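Local coordinates for GXWXG domain-containing protein (Thermomonospora curvata, PDB 4MVE), which is of unknown function but joins a GXWXG domain and a DUF4334 domain in a single chain built round a largely antiparallel beta sheet, at residues Cys20-Ala23 / Thr24-Leu28; Phe122-Val125 / Asn126-Met129. All coordinates share one frame; numbering follows the deposited sequence.

Interaction 1 of 2, residues Cys20-Ala23 / Thr24-Leu28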
ATOM      1  N   CYS A  20       9.793   2.813 -10.174  1.00 39.82           N
ATOM      2  CA  CYS A  20       9.313   2.025 -11.305  1.00 41.12           C
ATOM      3  C   CYS A  20       8.073   2.698 -11.857  1.00 43.91           C
ATOM      4  O   CYS A  20       7.142   2.976 -11.095  1.00 40.73           O
ATOM      5  CB  CYS A  20       9.054   0.570 -10.918  1.00 41.64           C
ATOM      6  SG  CYS A  20       8.714  -0.530 -12.332  1.00 48.07           S
ATOM      7  N   ASP A  21       8.078   2.982 -13.172  1.00 42.17           N
ATOM      8  CA  ASP A  21       6.999   3.652 -13.909  1.00 42.82           C
ATOM      9  C   ASP A  21       5.682   2.874 -13.814  1.00 41.93           C
ATOM     10  O   ASP A  21       5.673   1.641 -13.793  1.00 40.73           O
ATOM     11  CB  ASP A  21       7.399   3.905 -15.370  1.00 48.13           C
ATOM     12  CG  ASP A  21       7.599   2.651 -16.179  1.00 64.03           C
ATOM     13  OD1 ASP A  21       8.759   2.173 -16.261  1.00 69.15           O
ATOM     14  OD2 ASP A  21       6.613   2.165 -16.766  1.00 70.35           O
ATOM     15  N   ARG A  22       4.586   3.627 -13.686  1.00 36.26           N
ATOM     16  CA  ARG A  22       3.216   3.154 -13.454  1.00 35.22           C
ATOM     17  C   ARG A  22       2.817   1.971 -14.360  1.00 39.75           C
ATOM     18  O   ARG A  22       2.339   0.960 -13.841  1.00 36.32           O
ATOM     19  CB  ARG A  22       2.217   4.319 -13.637  1.00 34.78           C
ATOM     20  CG  ARG A  22       0.836   4.038 -13.044  1.00 43.01           C
ATOM     21  CD  ARG A  22      -0.233   4.881 -13.722  1.00 53.21           C
ATOM     22  NE  ARG A  22      -0.556   4.343 -15.045  1.00 63.05           N
ATOM     23  CZ  ARG A  22      -1.434   3.368 -15.262  1.00 84.12           C
ATOM     24  NH1 ARG A  22      -2.125   2.844 -14.250  1.00 65.28           N
ATOM     25  NH2 ARG A  22      -1.640   2.916 -16.493  1.00 79.52           N
ATOM     26  N   ALA A  23       2.998   2.116 -15.693  1.00 40.30           N
ATOM     27  CA  ALA A  23       2.678   1.102 -16.709  1.00 42.87           C
ATOM     28  C   ALA A  23       3.414  -0.228 -16.449  1.00 45.37           C
ATOM     29  O   ALA A  23       2.798  -1.279 -16.547  1.00 45.24           O
ATOM     30  CB  ALA A  23       3.010   1.621 -18.116  1.00 46.37           C
ATOM     31  N   THR A  24       4.685  -0.182 -16.073  1.00 41.55           N
ATOM     32  CA  THR A  24       5.453  -1.404 -15.798  1.00 41.56           C
ATOM     33  C   THR A  24       4.966  -2.092 -14.482  1.00 44.07           C
ATOM     34  O   THR A  24       4.896  -3.331 -14.430  1.00 45.48           O
ATOM     35  CB  THR A  24       6.950  -1.079 -15.748  1.00 44.07           C
ATOM     36  OG1 THR A  24       7.317  -0.389 -16.953  1.00 45.93           O
ATOM     37  CG2 THR A  24       7.814  -2.327 -15.559  1.00 37.72           C
ATOM     38  N   VAL A  25       4.640  -1.312 -13.440  1.00 36.65           N
ATOM     39  CA  VAL A  25       4.174  -1.901 -12.179  1.00 34.41           C
ATOM     40  C   VAL A  25       2.810  -2.573 -12.405  1.00 38.16           C
ATOM     41  O   VAL A  25       2.584  -3.688 -11.923  1.00 36.96           O
ATOM     42  CB  VAL A  25       4.124  -0.918 -10.967  1.00 35.00           C
ATOM     43  CG1 VAL A  25       3.585  -1.642  -9.720  1.00 32.22           C
ATOM     44  CG2 VAL A  25       5.512  -0.329 -10.673  1.00 33.79           C
ATOM     45  N   GLU A  26       1.922  -1.889 -13.138  1.00 34.68           N
ATOM     46  CA  GLU A  26       0.590  -2.364 -13.449  1.00 33.68           C
ATOM     47  C   GLU A  26       0.653  -3.702 -14.175  1.00 38.45           C
ATOM     48  O   GLU A  26      -0.124  -4.594 -13.829  1.00 36.54           O
ATOM     49  CB  GLU A  26      -0.156  -1.327 -14.285  1.00 35.88           C
ATOM     50  CG  GLU A  26      -1.515  -1.788 -14.771  1.00 47.50           C
ATOM     51  CD  GLU A  26      -2.466  -0.630 -14.958  1.00 63.05           C
ATOM     52  OE1 GLU A  26      -2.923  -0.070 -13.934  1.00 37.56           O
ATOM     53  OE2 GLU A  26      -2.660  -0.213 -16.123  1.00 53.16           O
ATOM     54  N   GLU A  27       1.567  -3.847 -15.169  1.00 38.57           N
ATOM     55  CA  GLU A  27       1.727  -5.114 -15.909  1.00 41.34           C
ATOM     56  C   GLU A  27       2.100  -6.231 -14.934  1.00 41.94           C
ATOM     57  O   GLU A  27       1.543  -7.325 -14.988  1.00 42.60           O
ATOM     58  CB  GLU A  27       2.805  -5.018 -17.020  1.00 45.78           C
ATOM     59  CG  GLU A  27       2.430  -4.183 -18.233  1.00 63.04           C
ATOM     60  CD  GLU A  27       3.585  -3.557 -19.005  1.00 93.28           C
ATOM     61  OE1 GLU A  27       4.761  -3.892 -18.728  1.00104.31           O
ATOM     62  OE2 GLU A  27       3.304  -2.715 -19.891  1.00 78.16           O
ATOM     63  N   LEU A  28       2.999  -5.928 -14.013  1.00 35.09           N
ATOM     64  CA  LEU A  28       3.450  -6.916 -13.048  1.00 35.36           C
ATOM     65  C   LEU A  28       2.366  -7.200 -11.980  1.00 37.65           C
ATOM     66  O   LEU A  28       2.119  -8.365 -11.654  1.00 37.58           O
ATOM     67  CB  LEU A  28       4.785  -6.475 -12.417  1.00 34.17           C
ATOM     68  CG  LEU A  28       6.011  -6.495 -13.390  1.00 39.53           C
ATOM     69  CD1 LEU A  28       7.193  -5.698 -12.821  1.00 37.52           C
ATOM     70  CD2 LEU A  28       6.477  -7.919 -13.679  1.00 44.09           C
TER
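Asp21 caps the amino end of helix 22-29 by folding its carboxylate over Thr24, which grips a single oxygen with two donors. The hydroxyl OG1 of Thr24 reaches OD2 of Asp21 on the syn side at 2.7 Å, and the backbone N of Thr24 meets OD2 of Asp21 at 3.1 Å from above the carboxylate plane. Both donors arrive from the same face. The grip depends on CG of Asp21 lying between its own backbone N and carbonyl carbon (chi1 65°), which swings the acid back across the first turn, an N-cap arrangement whose negative charge would probably suit the positive end of the helix dipole. Behind the cap the first regular helical bond, from Val25 N to Asp21 O, spans 3.1 Å.

Next to the cap, Arg22 and Glu26, one helical turn apart, run side by side and point the same way. NH1 of Arg22 forms a salt bridge with OE1 of Glu26 at 3.0 Å, while NH2 of Arg22 gives OE2 of Glu26 a weak bond of 3.3 Å. Guanidinium and carboxylate planes stand 81° apart, so the two groups do not pair as a flat, coplanar fork. The Arg22 chain bends at chi3 (76°), turning its head to the glutamate. OE1 of Glu26 is also held by the hydroxyl of Tyr144 and by Arg104.

On the inner side SG of Cys20 rests against CG2 of Val25 at 3.6 Å and touches the methyl of Thr24. Cys20 also packs on Ile13 of helix 5-16 and shares backbone bonds with Phe49. Val25 lies on Phe49 and on Tyr144 of strand 143-149, and Leu28 continues the seam along helix 5-16 through Ala6, Arg9 and Leu10.

Interaction 2 of 2, residues Phe122-Val125 / Asn126-Met129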
ATOM      1  N   PHE A 122      -4.702  -4.810  -2.413  1.00 29.22           N
ATOM      2  CA  PHE A 122      -3.436  -5.506  -2.146  1.00 27.71           C
ATOM      3  C   PHE A 122      -3.286  -6.817  -2.909  1.00 33.38           C
ATOM      4  O   PHE A 122      -4.216  -7.621  -2.968  1.00 33.58           O
ATOM      5  CB  PHE A 122      -3.301  -5.784  -0.648  1.00 28.44           C
ATOM      6  CG  PHE A 122      -3.304  -4.542   0.190  1.00 29.53           C
ATOM      7  CD1 PHE A 122      -2.330  -3.562   0.013  1.00 32.25           C
ATOM      8  CD2 PHE A 122      -4.300  -4.323   1.136  1.00 30.17           C
ATOM      9  CE1 PHE A 122      -2.350  -2.393   0.777  1.00 32.38           C
ATOM     10  CE2 PHE A 122      -4.328  -3.152   1.876  1.00 32.12           C
ATOM     11  CZ  PHE A 122      -3.340  -2.202   1.711  1.00 30.23           C
ATOM     12  N   ARG A 123      -2.090  -7.056  -3.447  1.00 29.49           N
ATOM     13  CA  ARG A 123      -1.768  -8.337  -4.080  1.00 30.52           C
ATOM     14  C   ARG A 123      -0.467  -8.833  -3.482  1.00 32.82           C
ATOM     15  O   ARG A 123       0.388  -8.033  -3.158  1.00 31.54           O
ATOM     16  CB  ARG A 123      -1.664  -8.218  -5.616  1.00 33.86           C
ATOM     17  CG  ARG A 123      -2.902  -7.726  -6.331  1.00 33.88           C
ATOM     18  CD  ARG A 123      -3.949  -8.762  -6.692  1.00 50.69           C
ATOM     19  NE  ARG A 123      -5.088  -8.084  -7.328  1.00 59.66           N
ATOM     20  CZ  ARG A 123      -5.221  -7.901  -8.639  1.00 70.97           C
ATOM     21  NH1 ARG A 123      -4.324  -8.403  -9.482  1.00 47.20           N
ATOM     22  NH2 ARG A 123      -6.263  -7.235  -9.120  1.00 64.59           N
ATOM     23  N   ARG A 124      -0.289 -10.136  -3.399  1.00 30.15           N
ATOM     24  CA  ARG A 124       0.877 -10.765  -2.808  1.00 30.72           C
ATOM     25  C   ARG A 124       2.105 -10.704  -3.717  1.00 34.22           C
ATOM     26  O   ARG A 124       2.021 -11.089  -4.881  1.00 35.34           O
ATOM     27  CB  ARG A 124       0.552 -12.262  -2.497  1.00 33.10           C
ATOM     28  CG  ARG A 124       1.668 -13.024  -1.759  1.00 43.79           C
ATOM     29  CD  ARG A 124       1.299 -14.486  -1.533  1.00 48.99           C
ATOM     30  NE  ARG A 124       2.327 -15.213  -0.775  1.00 49.90           N
ATOM     31  CZ  ARG A 124       3.351 -15.855  -1.326  1.00 65.43           C
ATOM     32  NH1 ARG A 124       3.498 -15.877  -2.646  1.00 55.44           N
ATOM     33  NH2 ARG A 124       4.242 -16.469  -0.564  1.00 62.11           N
ATOM     34  N   VAL A 125       3.245 -10.309  -3.158  1.00 29.38           N
ATOM     35  CA  VAL A 125       4.571 -10.413  -3.796  1.00 30.85           C
ATOM     36  C   VAL A 125       5.209 -11.707  -3.201  1.00 38.06           C
ATOM     37  O   VAL A 125       5.583 -12.607  -3.949  1.00 39.81           O
ATOM     38  CB  VAL A 125       5.472  -9.159  -3.657  1.00 32.85           C
ATOM     39  CG1 VAL A 125       6.914  -9.445  -4.122  1.00 32.73           C
ATOM     40  CG2 VAL A 125       4.880  -7.992  -4.424  1.00 31.17           C
ATOM     41  N   ASN A 126       5.237 -11.817  -1.841  1.00 33.75           N
ATOM     42  CA  ASN A 126       5.645 -13.006  -1.075  1.00 36.14           C
ATOM     43  C   ASN A 126       4.985 -12.838   0.286  1.00 40.63           C
ATOM     44  O   ASN A 126       4.264 -11.866   0.450  1.00 39.92           O
ATOM     45  CB  ASN A 126       7.192 -13.173  -1.000  1.00 34.42           C
ATOM     46  CG  ASN A 126       7.889 -11.951  -0.449  1.00 49.84           C
ATOM     47  OD1 ASN A 126       7.547 -11.451   0.630  1.00 39.23           O
ATOM     48  ND2 ASN A 126       8.851 -11.417  -1.200  1.00 40.92           N
ATOM     49  N   ASP A 127       5.245 -13.715   1.271  1.00 38.39           N
ATOM     50  CA  ASP A 127       4.615 -13.634   2.605  1.00 38.58           C
ATOM     51  C   ASP A 127       4.833 -12.290   3.338  1.00 40.60           C
ATOM     52  O   ASP A 127       4.022 -11.928   4.196  1.00 37.74           O
ATOM     53  CB  ASP A 127       5.137 -14.773   3.492  1.00 43.63           C
ATOM     54  CG  ASP A 127       4.666 -16.141   3.034  1.00 58.38           C
ATOM     55  OD1 ASP A 127       3.650 -16.208   2.301  1.00 60.74           O
ATOM     56  OD2 ASP A 127       5.317 -17.141   3.395  1.00 65.95           O
ATOM     57  N   ASP A 128       5.929 -11.570   3.005  1.00 36.69           N
ATOM     58  CA  ASP A 128       6.276 -10.335   3.690  1.00 36.30           C
ATOM     59  C   ASP A 128       6.248  -9.096   2.803  1.00 38.46           C
ATOM     60  O   ASP A 128       6.720  -8.044   3.239  1.00 39.23           O
ATOM     61  CB  ASP A 128       7.673 -10.497   4.300  1.00 40.31           C
ATOM     62  CG  ASP A 128       7.742 -11.601   5.326  1.00 54.42           C
ATOM     63  OD1 ASP A 128       6.700 -11.874   5.982  1.00 54.47           O
ATOM     64  OD2 ASP A 128       8.821 -12.222   5.454  1.00 64.05           O
HETATM   65  N   MSE A 129       5.701  -9.208   1.573  1.00 32.65           N
HETATM   66  CA  MSE A 129       5.618  -8.096   0.615  1.00 29.42           C
HETATM   67  C   MSE A 129       4.335  -8.152  -0.178  1.00 32.39           C
HETATM   68  O   MSE A 129       3.941  -9.220  -0.640  1.00 33.12           O
HETATM   69  CB  MSE A 129       6.795  -8.085  -0.375  1.00 30.27           C
HETATM   70  CG  MSE A 129       8.135  -7.827   0.251  1.00 35.58           C
HETATM   71 SE   MSE A 129       9.484  -7.884  -1.144  0.88 39.97          SE
HETATM   72  CE  MSE A 129      10.988  -7.431  -0.048  1.00 38.28           C
TER
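A classic beta bulge sets Val125 and Asn126 together against Met129, where the chain turns from strand 118-124 into strand 129-136. The carbonyl O of Met129, a selenomethionine, accepts from Val125 N at 2.8 Å and from Asn126 N at 3.1 Å, both donors coming from the same face of its plane. In return Met129 N binds Asn126 O at 3.2 Å, closing a type I turn over Asn126 to Met129. Inside this hairpin connection Asn126 also makes an Asx turn: its OD1 takes Asp128 N in the carbonyl plane at 2.9 Å.

Arg124 reaches along the turn to Asp127. With CG anti to its backbone N (chi1 -175°) and the chain extended as far as NE, it lies alongside Asp127, and NH2 of Arg124 meets OD1 of Asp127 at 2.9 Å in a nearly straight bond (169°). That oxygen sits in the guanidinium plane, at its edge, yet is approached from above its own carboxylate. CA of Asn126 covers one guanidinium face, 3.6 Å above the centre. A leucine in place of Arg124 would probably leave the Asp127 carboxylate without its cation and lose the flat group that lies over Asn126 CA.

On the other side CB of Val125 packs on CB of Met129 at 3.7 Å, and both side chains lie against Ala11 and Ile14 of helix 5-16. Asp128 forms a salt bridge with Arg151.

In the fold
Interaction 1 comes first along the chain, at the start of helix 22-29, and interaction 2 follows almost a hundred residues later, where strand 118-124 turns into strand 129-136. Their centres lie 16 Å apart and their nearest atoms about 7 Å, with no direct touch. Helix 5-16 links them: residues of interaction 1 meet it through Ile13 and its earlier turns, those of interaction 2 through Ala11 and Ile14. Strand 143-149 of the antiparallel sheet is a second shared neighbour, touching interaction 1 at Tyr144 and bonding to the turn at Arg149. These two residues stand near opposite ends of that strand, so helix 22-29 and the 122-129 turn meet it at different places, with helix 5-16 touching both.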